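Local structure of fatty acid CoA ligase (Marinactinospora thermotolerans, 6SQ8) at residues A424-D432 against K489-T497. The protein belongs to the ANL superfamily of AMP-binding enzymes and holds adenosine monophosphate in this model. Residues are numbered along the deposited sequence; the frame is centred on the assembly and turned at random.
Sequences AAAVVGVPD and KVKVRTWFT
Helix 489-494 lies across strand 424-432, its axis 8.2 Å away at closest and turned by 59°, and the closest CA atoms are those of Val428 and Arg493. Val428 fills the centre. Val428 CG1, set anti to the carbonyl carbon (chi1 -61°), meets Val492 CG1 at 3.7 Å. Val428 CG2 touches Phe496 CD2 at 4.0 Å, the two side chains crossing nearly at right angles. Val492 CG1 sits in plane at the edge of the Phe496 ring, while Val492 CG2 reaches Ala426 CB. The strand is an outer one of the three-stranded sheet in the C-terminal domain of the AMP-binding enzyme family. Ala426, Val428 and Val430 point toward 489-497, and Val427 turns to the other face, against helix 409-418. Val430 continues the apolar row at the turn 494-497, Val430 CG1 lying 3.9 Å from Phe496 CB. Lys489 and Arg493 pass along one side of this row, and Phe496 lies on the other. Extended Lys489 runs past Val428 CG1 and gives a weak hydrogen bond from NZ to Val427 O, 3.3 Å long; its salt bridge is with Glu413. Arg493 CG packs 3.4 Å from Gly429 O; the chain then bends at chi3 (-100°), with NH2 salt-bridged to Asp398.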
ATOM      1  N   ALA A 424       9.453   9.735 -16.318  1.00 26.22           N
ATOM      2  CA  ALA A 424       8.449   8.651 -16.121  1.00 25.15           C
ATOM      3  C   ALA A 424       7.930   8.145 -17.458  1.00 23.47           C
ATOM      4  O   ALA A 424       8.007   8.816 -18.429  1.00 22.46           O
ATOM      5  CB  ALA A 424       7.288   9.148 -15.288  1.00 25.18           C
ATOM      6  N   ALA A 425       7.369   6.938 -17.467  1.00 24.04           N
ATOM      7  CA  ALA A 425       6.825   6.372 -18.688  1.00 24.30           C
ATOM      8  C   ALA A 425       5.755   5.333 -18.373  1.00 23.02           C
ATOM      9  O   ALA A 425       5.888   4.559 -17.461  1.00 22.65           O
ATOM     10  CB  ALA A 425       7.944   5.772 -19.511  1.00 25.84           C
ATOM     11  N   ALA A 426       4.703   5.323 -19.189  1.00 24.34           N
ATOM     12  CA  ALA A 426       3.689   4.271 -19.162  1.00 25.46           C
ATOM     13  C   ALA A 426       3.587   3.667 -20.560  1.00 25.05           C
ATOM     14  O   ALA A 426       3.271   4.366 -21.478  1.00 24.86           O
ATOM     15  CB  ALA A 426       2.372   4.821 -18.677  1.00 23.43           C
ATOM     16  N   VAL A 427       3.908   2.379 -20.684  1.00 28.66           N
ATOM     17  CA  VAL A 427       3.877   1.658 -21.953  1.00 28.82           C
ATOM     18  C   VAL A 427       2.699   0.679 -21.932  1.00 28.96           C
ATOM     19  O   VAL A 427       2.531  -0.092 -20.995  1.00 32.67           O
ATOM     20  CB  VAL A 427       5.210   0.926 -22.159  1.00 28.46           C
ATOM     21  CG1 VAL A 427       5.199   0.011 -23.359  1.00 27.96           C
ATOM     22  CG2 VAL A 427       6.381   1.889 -22.235  1.00 28.76           C
ATOM     23  N   VAL A 428       1.899   0.723 -22.994  1.00 31.51           N
ATOM     24  CA  VAL A 428       0.677  -0.049 -23.136  1.00 32.68           C
ATOM     25  C   VAL A 428       0.636  -0.627 -24.552  1.00 36.29           C
ATOM     26  O   VAL A 428       1.315  -0.123 -25.449  1.00 39.27           O
ATOM     27  CB  VAL A 428      -0.556   0.824 -22.894  1.00 32.15           C
ATOM     28  CG1 VAL A 428      -0.575   1.397 -21.492  1.00 33.30           C
ATOM     29  CG2 VAL A 428      -0.645   1.944 -23.913  1.00 35.06           C
ATOM     30  N   GLY A 429      -0.170  -1.675 -24.731  1.00 39.37           N
ATOM     31  CA  GLY A 429      -0.517  -2.213 -26.047  1.00 42.97           C
ATOM     32  C   GLY A 429      -1.936  -1.829 -26.463  1.00 45.78           C
ATOM     33  O   GLY A 429      -2.842  -1.718 -25.629  1.00 44.55           O
ATOM     34  N   VAL A 430      -2.131  -1.585 -27.762  1.00 47.44           N
ATOM     35  CA  VAL A 430      -3.467  -1.501 -28.355  1.00 51.25           C
ATOM     36  C   VAL A 430      -3.497  -2.469 -29.533  1.00 53.37           C
ATOM     37  O   VAL A 430      -2.455  -2.756 -30.112  1.00 55.61           O
ATOM     38  CB  VAL A 430      -3.841  -0.066 -28.771  1.00 50.45           C
ATOM     39  CG1 VAL A 430      -3.646   0.918 -27.626  1.00 52.55           C
ATOM     40  CG2 VAL A 430      -3.073   0.393 -29.997  1.00 49.36           C
ATOM     41  N   PRO A 431      -4.669  -3.013 -29.922  1.00 58.73           N
ATOM     42  CA  PRO A 431      -4.693  -4.128 -30.872  1.00 60.98           C
ATOM     43  C   PRO A 431      -4.311  -3.621 -32.272  1.00 55.16           C
ATOM     44  O   PRO A 431      -4.605  -2.461 -32.590  1.00 44.66           O
ATOM     45  CB  PRO A 431      -6.141  -4.651 -30.805  1.00 61.43           C
ATOM     46  CG  PRO A 431      -6.815  -3.874 -29.662  1.00 59.74           C
ATOM     47  CD  PRO A 431      -6.018  -2.593 -29.495  1.00 57.72           C
ATOM     48  N   ASP A 432      -3.647  -4.475 -33.061  1.00 57.48           N
ATOM     49  CA  ASP A 432      -3.192  -4.136 -34.417  1.00 67.44           C
ATOM     50  C   ASP A 432      -3.057  -5.415 -35.238  1.00 71.33           C
ATOM     51  O   ASP A 432      -2.344  -6.327 -34.846  1.00 78.60           O
ATOM     52  CB  ASP A 432      -1.846  -3.396 -34.403  1.00 69.05           C
ATOM     53  CG  ASP A 432      -1.375  -2.876 -35.752  1.00 70.98           C
ATOM     54  OD1 ASP A 432      -0.839  -3.679 -36.538  1.00 68.87           O
ATOM     55  OD2 ASP A 432      -1.500  -1.661 -35.994  1.00 64.98           O
ATOM     56  N   LYS A 489      -3.126   2.434 -16.196  1.00 34.74           N
ATOM     57  CA  LYS A 489      -2.774   2.050 -17.528  1.00 39.57           C
ATOM     58  C   LYS A 489      -4.015   1.765 -18.380  1.00 42.86           C
ATOM     59  O   LYS A 489      -3.867   1.599 -19.586  1.00 43.68           O
ATOM     60  CB  LYS A 489      -1.810   0.864 -17.531  1.00 39.67           C
ATOM     61  CG  LYS A 489      -0.360   1.288 -17.391  1.00 40.01           C
ATOM     62  CD  LYS A 489       0.547   0.152 -17.689  1.00 44.02           C
ATOM     63  CE  LYS A 489       1.967   0.396 -17.262  1.00 45.36           C
ATOM     64  NZ  LYS A 489       2.849  -0.678 -17.774  1.00 46.79           N
ATOM     65  N   VAL A 490      -5.218   1.717 -17.796  1.00 46.04           N
ATOM     66  CA  VAL A 490      -6.406   1.604 -18.658  1.00 49.88           C
ATOM     67  C   VAL A 490      -6.673   2.990 -19.262  1.00 49.70           C
ATOM     68  O   VAL A 490      -7.067   3.080 -20.427  1.00 49.01           O
ATOM     69  CB  VAL A 490      -7.661   1.001 -17.982  1.00 51.19           C
ATOM     70  CG1 VAL A 490      -7.304  -0.099 -16.988  1.00 51.98           C
ATOM     71  CG2 VAL A 490      -8.570   2.054 -17.340  1.00 53.01           C
ATOM     72  N   LYS A 491      -6.429   4.054 -18.482  1.00 44.80           N
ATOM     73  CA  LYS A 491      -6.592   5.415 -18.986  1.00 43.63           C
ATOM     74  C   LYS A 491      -5.592   5.654 -20.127  1.00 44.95           C
ATOM     75  O   LYS A 491      -5.972   6.109 -21.202  1.00 45.19           O
ATOM     76  CB  LYS A 491      -6.441   6.444 -17.859  1.00 43.08           C
ATOM     77  CG  LYS A 491      -6.865   7.863 -18.223  1.00 41.81           C
ATOM     78  CD  LYS A 491      -7.233   8.701 -17.012  1.00 42.54           C
ATOM     79  CE  LYS A 491      -7.736  10.080 -17.388  1.00 44.93           C
ATOM     80  N   VAL A 492      -4.318   5.316 -19.899  1.00 44.79           N
ATOM     81  CA  VAL A 492      -3.260   5.526 -20.892  1.00 44.25           C
ATOM     82  C   VAL A 492      -3.635   4.777 -22.177  1.00 41.80           C
ATOM     83  O   VAL A 492      -3.463   5.298 -23.265  1.00 44.74           O
ATOM     84  CB  VAL A 492      -1.876   5.112 -20.347  1.00 39.52           C
ATOM     85  CG1 VAL A 492      -0.818   5.088 -21.435  1.00 36.15           C
ATOM     86  CG2 VAL A 492      -1.424   6.024 -19.226  1.00 39.57           C
ATOM     87  N   ARG A 493      -4.179   3.576 -22.027  1.00 41.14           N
ATOM     88  CA  ARG A 493      -4.579   2.744 -23.161  1.00 46.90           C
ATOM     89  C   ARG A 493      -5.612   3.487 -24.026  1.00 51.56           C
ATOM     90  O   ARG A 493      -5.573   3.375 -25.249  1.00 58.64           O
ATOM     91  CB  ARG A 493      -5.133   1.399 -22.672  1.00 48.60           C
ATOM     92  CG  ARG A 493      -4.444   0.185 -23.271  1.00 49.05           C
ATOM     93  CD  ARG A 493      -4.813  -1.108 -22.566  1.00 51.25           C
ATOM     94  NE  ARG A 493      -3.814  -1.581 -21.612  1.00 50.15           N
ATOM     95  CZ  ARG A 493      -4.032  -1.803 -20.315  1.00 50.99           C
ATOM     96  NH1 ARG A 493      -5.201  -1.487 -19.778  1.00 52.15           N
ATOM     97  NH2 ARG A 493      -3.076  -2.310 -19.552  1.00 52.50           N
ATOM     98  N   THR A 494      -6.512   4.258 -23.402  1.00 51.92           N
ATOM     99  CA  THR A 494      -7.592   4.961 -24.136  1.00 51.84           C
ATOM    100  C   THR A 494      -7.027   6.102 -24.997  1.00 51.09           C
ATOM    101  O   THR A 494      -7.633   6.485 -26.002  1.00 61.21           O
ATOM    102  CB  THR A 494      -8.687   5.540 -23.222  1.00 50.92           C
ATOM    103  OG1 THR A 494      -8.203   6.728 -22.599  1.00 47.72           O
ATOM    104  CG2 THR A 494      -9.177   4.580 -22.162  1.00 50.42           C
ATOM    105  N   TRP A 495      -5.889   6.662 -24.580  1.00 45.72           N
ATOM    106  CA  TRP A 495      -5.240   7.756 -25.290  1.00 45.05           C
ATOM    107  C   TRP A 495      -4.781   7.325 -26.687  1.00 46.43           C
ATOM    108  O   TRP A 495      -4.545   8.187 -27.524  1.00 48.05           O
ATOM    109  CB  TRP A 495      -4.039   8.290 -24.506  1.00 41.50           C
ATOM    110  CG  TRP A 495      -4.367   8.945 -23.205  1.00 41.55           C
ATOM    111  CD1 TRP A 495      -5.594   9.345 -22.764  1.00 43.05           C
ATOM    112  CD2 TRP A 495      -3.433   9.322 -22.179  1.00 41.05           C
ATOM    113  NE1 TRP A 495      -5.490   9.919 -21.525  1.00 44.26           N
ATOM    114  CE2 TRP A 495      -4.174   9.941 -21.150  1.00 41.83           C
ATOM    115  CE3 TRP A 495      -2.050   9.205 -22.027  1.00 41.73           C
ATOM    116  CZ2 TRP A 495      -3.576  10.417 -19.980  1.00 42.01           C
ATOM    117  CZ3 TRP A 495      -1.460   9.681 -20.874  1.00 41.78           C
ATOM    118  CH2 TRP A 495      -2.215  10.275 -19.866  1.00 40.41           C
ATOM    119  N   PHE A 496      -4.604   6.015 -26.909  1.00 47.49           N
ATOM    120  CA  PHE A 496      -3.952   5.490 -28.109  1.00 49.82           C
ATOM    121  C   PHE A 496      -4.920   4.620 -28.935  1.00 55.44           C
ATOM    122  O   PHE A 496      -4.455   3.887 -29.832  1.00 54.09           O
ATOM    123  CB  PHE A 496      -2.703   4.675 -27.726  1.00 46.05           C
ATOM    124  CG  PHE A 496      -1.550   5.456 -27.143  1.00 44.83           C
ATOM    125  CD1 PHE A 496      -0.685   6.185 -27.949  1.00 44.01           C
ATOM    126  CD2 PHE A 496      -1.299   5.438 -25.783  1.00 45.02           C
ATOM    127  CE1 PHE A 496       0.369   6.905 -27.397  1.00 40.39           C
ATOM    128  CE2 PHE A 496      -0.242   6.161 -25.239  1.00 41.08           C
ATOM    129  CZ  PHE A 496       0.600   6.880 -26.045  1.00 36.67           C
ATOM    130  N   THR A 497      -6.234   4.687 -28.674  1.00 58.15           N
ATOM    131  CA  THR A 497      -7.194   3.814 -29.452  1.00 60.85           C
ATOM    132  C   THR A 497      -7.850   4.559 -30.632  1.00 59.71           C
ATOM    133  O   THR A 497      -8.486   5.568 -30.411  1.00 65.77           O
ATOM    134  CB  THR A 497      -8.239   3.210 -28.516  1.00 55.23           C
ATOM    135  OG1 THR A 497      -8.725   4.297 -27.717  1.00 55.65           O
ATOM    136  CG2 THR A 497      -7.700   2.067 -27.683  1.00 48.66           C
TER